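Local coordinates for putative exported protein (Bacteroides fragilis, PDB 3FZX), which is of unknown function but binds calcium and is probably an exported lipid-binding protein with a beta-barrel fold, at residues D98-D104 with T128-K134; L105-P109 with D122-D126. All coordinates share one frame. Residues are numbered along the deposited sequence.

Contact 1: D98-D104 with T128-K134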
ATOM      1  N   ASP A  98      -9.011  -3.597 -17.902  1.00 36.89           N
ATOM      2  CA  ASP A  98      -8.934  -4.755 -17.016  1.00 36.33           C
ATOM      3  C   ASP A  98      -7.587  -4.902 -16.286  1.00 35.44           C
ATOM      4  O   ASP A  98      -7.377  -5.903 -15.597  1.00 32.37           O
ATOM      5  CB  ASP A  98      -9.271  -6.048 -17.789  1.00 37.83           C
ATOM      6  CG  ASP A  98     -10.742  -6.113 -18.231  1.00 40.70           C
ATOM      7  OD1 ASP A  98     -11.539  -5.205 -17.920  1.00 50.68           O
ATOM      8  OD2 ASP A  98     -11.107  -7.084 -18.909  1.00 50.06           O
ATOM      9  N   VAL A  99      -6.683  -3.929 -16.437  1.00 34.15           N
ATOM     10  CA  VAL A  99      -5.406  -3.971 -15.734  1.00 34.21           C
ATOM     11  C   VAL A  99      -5.542  -3.300 -14.378  1.00 36.73           C
ATOM     12  O   VAL A  99      -6.115  -2.236 -14.252  1.00 37.67           O
ATOM     13  CB  VAL A  99      -4.251  -3.310 -16.541  1.00 34.96           C
ATOM     14  CG1 VAL A  99      -3.068  -2.992 -15.642  1.00 31.96           C
ATOM     15  CG2 VAL A  99      -3.818  -4.222 -17.693  1.00 32.53           C
ATOM     16  N   TYR A 100      -5.003  -3.944 -13.364  1.00 39.29           N
ATOM     17  CA  TYR A 100      -4.979  -3.431 -12.011  1.00 40.09           C
ATOM     18  C   TYR A 100      -3.555  -3.397 -11.567  1.00 38.66           C
ATOM     19  O   TYR A 100      -2.692  -4.033 -12.153  1.00 39.13           O
ATOM     20  CB  TYR A 100      -5.792  -4.349 -11.090  1.00 42.14           C
ATOM     21  CG  TYR A 100      -7.240  -4.282 -11.483  1.00 47.51           C
ATOM     22  CD1 TYR A 100      -8.054  -3.223 -11.046  1.00 54.11           C
ATOM     23  CD2 TYR A 100      -7.783  -5.208 -12.359  1.00 47.23           C
ATOM     24  CE1 TYR A 100      -9.389  -3.122 -11.434  1.00 51.73           C
ATOM     25  CE2 TYR A 100      -9.130  -5.118 -12.750  1.00 55.04           C
ATOM     26  CZ  TYR A 100      -9.914  -4.075 -12.286  1.00 49.30           C
ATOM     27  OH  TYR A 100     -11.216  -3.983 -12.677  1.00 57.53           O
HETATM   28  N   MSE A 101      -3.311  -2.644 -10.518  1.00 39.51           N
HETATM   29  CA  MSE A 101      -1.969  -2.477 -10.017  1.00 42.40           C
HETATM   30  C   MSE A 101      -1.967  -2.347  -8.498  1.00 44.27           C
HETATM   31  O   MSE A 101      -2.951  -1.923  -7.904  1.00 44.53           O
HETATM   32  CB  MSE A 101      -1.298  -1.302 -10.701  1.00 41.03           C
HETATM   33  CG  MSE A 101      -2.056  -0.036 -10.617  1.00 42.76           C
HETATM   34 SE   MSE A 101      -1.214   1.330 -11.715  0.75 54.87          SE
HETATM   35  CE  MSE A 101      -2.242   1.135 -13.386  1.00 49.62           C
HETATM   36  N   MSE A 102      -0.880  -2.817  -7.893  1.00 43.08           N
HETATM   37  CA  MSE A 102      -0.689  -2.752  -6.450  0.70 43.62           C
HETATM   38  C   MSE A 102       0.791  -2.471  -6.207  1.00 42.10           C
HETATM   39  O   MSE A 102       1.655  -3.060  -6.854  1.00 39.96           O
HETATM   40  CB  MSE A 102      -1.065  -4.073  -5.781  0.70 44.05           C
HETATM   41  CG  MSE A 102      -2.508  -4.554  -5.988  0.70 56.78           C
HETATM   42 SE   MSE A 102      -3.832  -3.893  -4.702  0.52 75.88          SE
HETATM   43  CE  MSE A 102      -3.919  -1.987  -5.179  0.70 70.05           C
ATOM     44  N   GLY A 103       1.067  -1.581  -5.269  1.00 40.97           N
ATOM     45  CA  GLY A 103       2.413  -1.255  -4.882  1.00 41.29           C
ATOM     46  C   GLY A 103       2.467  -0.826  -3.440  1.00 41.19           C
ATOM     47  O   GLY A 103       1.452  -0.667  -2.795  1.00 40.91           O
ATOM     48  N   ASP A 104       3.676  -0.639  -2.940  1.00 42.79           N
ATOM     49  CA  ASP A 104       3.891  -0.033  -1.638  1.00 44.09           C
ATOM     50  C   ASP A 104       3.496   1.430  -1.676  1.00 43.92           C
ATOM     51  O   ASP A 104       3.427   2.040  -2.755  1.00 43.36           O
ATOM     52  CB  ASP A 104       5.381  -0.075  -1.301  1.00 45.84           C
ATOM     53  CG  ASP A 104       5.910  -1.484  -1.242  1.00 48.77           C
ATOM     54  OD1 ASP A 104       5.691  -2.114  -0.173  1.00 49.81           O
ATOM     55  OD2 ASP A 104       6.480  -1.949  -2.276  1.00 45.64           O
ATOM     56  N   THR A 128       7.968  -1.747  -4.851  1.00 35.28           N
ATOM     57  CA  THR A 128       7.659  -2.595  -5.999  1.00 35.96           C
ATOM     58  C   THR A 128       6.196  -2.420  -6.414  1.00 36.17           C
ATOM     59  O   THR A 128       5.283  -2.506  -5.591  1.00 35.27           O
ATOM     60  CB  THR A 128       7.961  -4.056  -5.691  1.00 36.62           C
ATOM     61  OG1 THR A 128       9.338  -4.151  -5.342  1.00 40.38           O
ATOM     62  CG2 THR A 128       7.669  -4.961  -6.890  1.00 33.02           C
ATOM     63  N   LEU A 129       6.005  -2.116  -7.688  1.00 34.28           N
ATOM     64  CA  LEU A 129       4.691  -2.004  -8.290  1.00 36.61           C
ATOM     65  C   LEU A 129       4.503  -3.194  -9.214  1.00 36.58           C
ATOM     66  O   LEU A 129       5.371  -3.479 -10.037  1.00 37.62           O
ATOM     67  CB  LEU A 129       4.585  -0.697  -9.092  1.00 36.01           C
ATOM     68  CG  LEU A 129       3.265  -0.412  -9.792  1.00 34.98           C
ATOM     69  CD1 LEU A 129       2.114  -0.168  -8.812  1.00 31.71           C
ATOM     70  CD2 LEU A 129       3.481   0.756 -10.740  1.00 33.33           C
ATOM     71  N   ARG A 130       3.369  -3.880  -9.078  1.00 36.29           N
ATOM     72  CA  ARG A 130       3.003  -4.979  -9.969  1.00 35.82           C
ATOM     73  C   ARG A 130       1.701  -4.633 -10.687  1.00 39.04           C
ATOM     74  O   ARG A 130       0.761  -4.142 -10.060  1.00 39.99           O
ATOM     75  CB  ARG A 130       2.876  -6.285  -9.176  1.00 33.89           C
ATOM     76  CG  ARG A 130       4.277  -6.823  -8.726  1.00 31.04           C
ATOM     77  CD  ARG A 130       4.157  -7.912  -7.738  1.00 29.34           C
ATOM     78  NE  ARG A 130       5.428  -8.589  -7.488  1.00 27.32           N
ATOM     79  CZ  ARG A 130       5.615  -9.580  -6.626  1.00 27.56           C
ATOM     80  NH1 ARG A 130       4.620 -10.022  -5.861  1.00 28.73           N
ATOM     81  NH2 ARG A 130       6.816 -10.137  -6.518  1.00 29.62           N
ATOM     82  N   LEU A 131       1.662  -4.872 -12.003  1.00 37.66           N
ATOM     83  CA  LEU A 131       0.465  -4.654 -12.805  1.00 35.88           C
ATOM     84  C   LEU A 131       0.044  -5.986 -13.416  1.00 34.51           C
ATOM     85  O   LEU A 131       0.873  -6.840 -13.723  1.00 37.15           O
ATOM     86  CB  LEU A 131       0.704  -3.607 -13.901  1.00 35.65           C
ATOM     87  CG  LEU A 131       1.265  -2.266 -13.413  1.00 38.57           C
ATOM     88  CD1 LEU A 131       2.778  -2.269 -13.369  1.00 29.80           C
ATOM     89  CD2 LEU A 131       0.769  -1.122 -14.278  1.00 27.72           C
ATOM     90  N   TYR A 132      -1.251  -6.189 -13.551  1.00 32.71           N
ATOM     91  CA  TYR A 132      -1.757  -7.443 -14.122  1.00 34.66           C
ATOM     92  C   TYR A 132      -3.134  -7.238 -14.674  1.00 34.59           C
ATOM     93  O   TYR A 132      -3.910  -6.489 -14.116  1.00 34.36           O
ATOM     94  CB  TYR A 132      -1.826  -8.566 -13.084  1.00 36.17           C
ATOM     95  CG  TYR A 132      -1.892  -8.091 -11.663  1.00 38.50           C
ATOM     96  CD1 TYR A 132      -3.105  -7.788 -11.028  1.00 38.38           C
ATOM     97  CD2 TYR A 132      -0.706  -7.951 -10.943  1.00 45.50           C
ATOM     98  CE1 TYR A 132      -3.101  -7.336  -9.708  1.00 40.01           C
ATOM     99  CE2 TYR A 132      -0.685  -7.509  -9.653  1.00 48.01           C
ATOM    100  CZ  TYR A 132      -1.856  -7.200  -9.033  1.00 46.71           C
ATOM    101  OH  TYR A 132      -1.688  -6.776  -7.751  1.00 45.21           O
ATOM    102  N   GLN A 133      -3.422  -7.914 -15.777  1.00 36.54           N
ATOM    103  CA  GLN A 133      -4.750  -7.911 -16.374  1.00 37.99           C
ATOM    104  C   GLN A 133      -5.598  -9.069 -15.837  1.00 37.67           C
ATOM    105  O   GLN A 133      -5.229 -10.234 -15.968  1.00 37.01           O
ATOM    106  CB  GLN A 133      -4.656  -8.037 -17.896  1.00 38.46           C
ATOM    107  CG  GLN A 133      -6.009  -7.887 -18.597  1.00 36.53           C
ATOM    108  CD  GLN A 133      -5.883  -7.889 -20.104  1.00 41.27           C
ATOM    109  OE1 GLN A 133      -4.803  -7.648 -20.654  1.00 35.82           O
ATOM    110  NE2 GLN A 133      -6.991  -8.168 -20.787  1.00 31.30           N
ATOM    111  N   LYS A 134      -6.751  -8.722 -15.275  1.00 39.85           N
ATOM    112  CA  LYS A 134      -7.743  -9.687 -14.841  1.00 42.17           C
ATOM    113  C   LYS A 134      -8.307 -10.346 -16.096  1.00 41.67           C
ATOM    114  O   LYS A 134      -8.724  -9.651 -17.014  1.00 41.32           O
ATOM    115  CB  LYS A 134      -8.867  -8.990 -14.059  1.00 43.69           C
ATOM    116  CG  LYS A 134      -9.746  -9.964 -13.285  1.00 53.03           C
ATOM    117  CD  LYS A 134     -11.069  -9.348 -12.853  1.00 60.69           C
ATOM    118  CE  LYS A 134     -11.962 -10.405 -12.193  1.00 64.16           C
ATOM    119  NZ  LYS A 134     -13.398 -10.013 -12.268  1.00 68.87           N
TER

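Contact 2: L105-P109 with D122-D126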
ATOM      1  N   LEU A 105       3.223   1.987  -0.496  1.00 41.81           N
ATOM      2  CA  LEU A 105       3.170   3.430  -0.359  1.00 41.01           C
ATOM      3  C   LEU A 105       4.660   3.761  -0.237  1.00 41.35           C
ATOM      4  O   LEU A 105       5.347   3.202   0.600  1.00 42.13           O
ATOM      5  CB  LEU A 105       2.399   3.867   0.890  1.00 40.94           C
ATOM      6  CG  LEU A 105       0.915   3.553   0.949  1.00 41.93           C
ATOM      7  CD1 LEU A 105       0.352   3.992   2.285  1.00 37.07           C
ATOM      8  CD2 LEU A 105       0.201   4.232  -0.215  1.00 41.77           C
HETATM    9  N   MSE A 106       5.158   4.631  -1.100  1.00 39.87           N
HETATM   10  CA  MSE A 106       6.551   5.016  -1.091  1.00 39.46           C
HETATM   11  C   MSE A 106       6.740   6.417  -0.475  1.00 36.61           C
HETATM   12  O   MSE A 106       5.999   7.354  -0.788  1.00 33.42           O
HETATM   13  CB  MSE A 106       7.063   5.016  -2.529  1.00 40.03           C
HETATM   14  CG  MSE A 106       8.540   5.236  -2.639  1.00 47.45           C
HETATM   15 SE   MSE A 106       9.158   4.492  -4.357  0.75 45.58          SE
HETATM   16  CE  MSE A 106       8.580   5.876  -5.424  1.00 34.03           C
ATOM     17  N   ASN A 107       7.780   6.555   0.329  1.00 33.14           N
ATOM     18  CA  ASN A 107       8.052   7.783   1.074  1.00 35.58           C
ATOM     19  C   ASN A 107       8.819   8.835   0.256  1.00 36.13           C
ATOM     20  O   ASN A 107       9.602   8.489  -0.628  1.00 38.91           O
ATOM     21  CB  ASN A 107       8.814   7.455   2.358  1.00 30.92           C
ATOM     22  CG  ASN A 107      10.266   7.083   2.082  1.00 40.23           C
ATOM     23  OD1 ASN A 107      10.565   6.212   1.245  1.00 45.50           O
ATOM     24  ND2 ASN A 107      11.171   7.781   2.723  1.00 38.63           N
ATOM     25  N   TYR A 108       8.561  10.113   0.531  1.00 36.25           N
ATOM     26  CA  TYR A 108       9.255  11.205  -0.136  1.00 36.59           C
ATOM     27  C   TYR A 108       9.739  12.154   0.931  1.00 38.22           C
ATOM     28  O   TYR A 108       8.952  12.922   1.469  1.00 38.10           O
ATOM     29  CB  TYR A 108       8.342  11.922  -1.145  1.00 37.23           C
ATOM     30  CG  TYR A 108       8.149  11.111  -2.386  1.00 32.92           C
ATOM     31  CD1 TYR A 108       7.259  10.036  -2.411  1.00 35.44           C
ATOM     32  CD2 TYR A 108       8.905  11.371  -3.522  1.00 40.67           C
ATOM     33  CE1 TYR A 108       7.112   9.251  -3.544  1.00 36.21           C
ATOM     34  CE2 TYR A 108       8.767  10.602  -4.658  1.00 41.69           C
ATOM     35  CZ  TYR A 108       7.876   9.535  -4.670  1.00 42.78           C
ATOM     36  OH  TYR A 108       7.746   8.766  -5.810  1.00 44.52           O
ATOM     37  N   PRO A 109      11.038  12.093   1.268  1.00 38.22           N
ATOM     38  CA  PRO A 109      11.549  12.988   2.284  1.00 35.88           C
ATOM     39  C   PRO A 109      11.472  14.456   1.914  1.00 37.23           C
ATOM     40  O   PRO A 109      11.469  14.849   0.728  1.00 35.19           O
ATOM     41  CB  PRO A 109      13.011  12.586   2.445  1.00 37.65           C
ATOM     42  CG  PRO A 109      13.243  11.412   1.618  1.00 43.87           C
ATOM     43  CD  PRO A 109      12.073  11.206   0.717  1.00 40.40           C
ATOM     44  N   ASP A 122      19.605   6.725   2.746  1.00 35.48           N
ATOM     45  CA  ASP A 122      19.010   5.862   3.754  1.00 39.56           C
ATOM     46  C   ASP A 122      17.634   6.370   4.160  1.00 37.91           C
ATOM     47  O   ASP A 122      16.844   5.602   4.654  1.00 40.37           O
ATOM     48  CB  ASP A 122      19.985   5.629   4.928  1.00 42.49           C
ATOM     49  CG  ASP A 122      21.340   4.993   4.458  1.00 55.48           C
ATOM     50  OD1 ASP A 122      21.374   4.055   3.605  1.00 61.70           O
ATOM     51  OD2 ASP A 122      22.395   5.456   4.941  1.00 67.59           O
ATOM     52  N   GLU A 123      17.316   7.625   3.865  1.00 38.40           N
ATOM     53  CA  GLU A 123      15.980   8.158   4.118  1.00 40.68           C
ATOM     54  C   GLU A 123      14.952   7.760   3.050  1.00 40.47           C
ATOM     55  O   GLU A 123      13.779   8.100   3.211  1.00 41.49           O
ATOM     56  CB  GLU A 123      15.971   9.689   4.203  1.00 41.10           C
ATOM     57  CG  GLU A 123      16.942  10.311   5.226  1.00 52.27           C
ATOM     58  CD  GLU A 123      18.359  10.556   4.668  1.00 57.98           C
ATOM     59  OE1 GLU A 123      18.779   9.848   3.705  1.00 59.43           O
ATOM     60  OE2 GLU A 123      19.050  11.451   5.208  1.00 59.88           O
ATOM     61  N   PHE A 124      15.358   7.089   1.968  1.00 37.35           N
ATOM     62  CA  PHE A 124      14.411   6.714   0.882  1.00 35.20           C
ATOM     63  C   PHE A 124      14.150   5.219   0.900  1.00 36.07           C
ATOM     64  O   PHE A 124      15.087   4.458   0.900  1.00 36.19           O
ATOM     65  CB  PHE A 124      14.993   7.064  -0.490  1.00 34.87           C
ATOM     66  CG  PHE A 124      15.222   8.534  -0.719  1.00 34.25           C
ATOM     67  CD1 PHE A 124      16.406   9.132  -0.342  1.00 35.74           C
ATOM     68  CD2 PHE A 124      14.271   9.301  -1.344  1.00 32.53           C
ATOM     69  CE1 PHE A 124      16.616  10.460  -0.577  1.00 38.91           C
ATOM     70  CE2 PHE A 124      14.464  10.622  -1.574  1.00 29.07           C
ATOM     71  CZ  PHE A 124      15.636  11.221  -1.188  1.00 38.43           C
ATOM     72  N   ASP A 125      12.890   4.791   0.897  1.00 36.60           N
ATOM     73  CA  ASP A 125      12.557   3.365   0.874  1.00 35.93           C
ATOM     74  C   ASP A 125      12.391   2.878  -0.569  1.00 36.83           C
ATOM     75  O   ASP A 125      11.981   3.635  -1.456  1.00 34.23           O
ATOM     76  CB  ASP A 125      11.225   3.089   1.555  1.00 38.34           C
ATOM     77  CG  ASP A 125      11.214   3.437   3.040  1.00 49.54           C
ATOM     78  OD1 ASP A 125      12.270   3.380   3.728  1.00 61.07           O
ATOM     79  OD2 ASP A 125      10.101   3.760   3.527  1.00 66.01           O
ATOM     80  N   ASP A 126      12.703   1.606  -0.772  1.00 34.13           N
ATOM     81  CA  ASP A 126      12.498   0.925  -2.026  1.00 35.62           C
ATOM     82  C   ASP A 126      11.008   0.599  -2.175  1.00 36.54           C
ATOM     83  O   ASP A 126      10.270   0.609  -1.200  1.00 37.00           O
ATOM     84  CB  ASP A 126      13.313  -0.381  -2.062  1.00 33.62           C
ATOM     85  CG  ASP A 126      14.806  -0.147  -1.991  1.00 33.88           C
ATOM     86  OD1 ASP A 126      15.281   0.985  -2.185  1.00 44.53           O
ATOM     87  OD2 ASP A 126      15.520  -1.110  -1.713  1.00 34.42           O
TER
HETATM   88  O   HOH W   1       7.598   3.025   1.698  1.00 68.32           O

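Contact 1: D98-D104 with T128-K134
This is an antiparallel pairing of neighbouring strands, 99-107 and 127-133, in the closed beta barrel; the axes of the short segments approach to 4.5 Å at 158°. Two hydrogen-bonded pairs fix the register. Tyr100 N to Tyr132 O and Tyr132 N to Tyr100 O both measure 2.9 Å; Met102 N to Arg130 O is 3.0 Å and Arg130 N to Met102 O 2.9 Å. Beyond them, Lys134 N bonds to Asp98 O (2.9 Å), and at the other end Asp104 OD2, a side-chain acceptor, accepts from Thr128 N (3.0 Å). Val99, selenomethionine Met101, Leu129, Leu131 and Gln133, which hydrogen-bonds Asn139, share one face, with Met101 CB 3.9 Å from Leu131 CG and 4.1 Å from Leu129 CD1. Tyr100, Met102, Arg130 and Tyr132 share the other, where Arg130 forms salt bridges with Glu142 and with Glu49 of the second subunit, which also hydrogen-bonds Tyr132 OH. This implies a two-sided ribbon: one face mostly apolar, with Gln133 at its end, the other contributing to the dimer interface.

Contact 2: L105-P109 with D122-D126
Asn107 holds the two segments together through both ends of its side-chain amide. Its OD1 accepts a hydrogen bond from Asp125 N at 2.7 Å (160° at the hydrogen), and its ND2 donates to Glu123 O, also 2.7 Å but more bent at 140°. The amide therefore reads a backbone NH and a backbone carbonyl two residues apart, bridging by a side chain two main chains too far apart to pair: Asn107 O is 5.2 Å from Asp125 N, and Asn107 N is 5.4 Å from Asp125 O. A water adds a looser link, 2.5 Å from Leu105 O and 3.2 Å from Asp125 OD2. Packing takes over at Pro109, whose CG sits 3.7 Å from the centroid of the Phe124 ring and 19° off its normal, a CH-pi contact over the face; Pro109 CD comes within 3.4 Å of Phe124 CE2. Pro109 CG also lies 4.1 Å from Glu123 CB. Asp122, at the start of the second segment, is a calcium ligand together with Asp121, so the bonds to Glu123 and Asp125 lie directly after the metal ligands in the chain. Strand 136-158 lies alongside: Arg148 hydrogen-bonds Asn107 O and Asp125 O, joining both segments, and Phe150 packs on Phe124. Met106 and Tyr108 bond through their backbones to Met80 and Phe78, placing 105-109 beside strand 77-81.

How the contacts relate
From the N terminus, the chain enters contact 1 at 98-104 and passes without a break into 105-109 of contact 2, both on strand 99-107. It then leaves the sheet, runs through the calcium-binding loop and returns as 122-126, closing an inner loop with 12 residues between its segments. After one intervening residue, 128-134 begins and pairs back with 98-104, so contact 1 encloses contact 2 and the two do not cross. Their centres lie 20 Å apart, with no touch between them beyond the adjoining segments. Contact 1 joins neighbouring barrel strands by main-chain bonding; contact 2 ties the returning loop to the far end of strand 99-107.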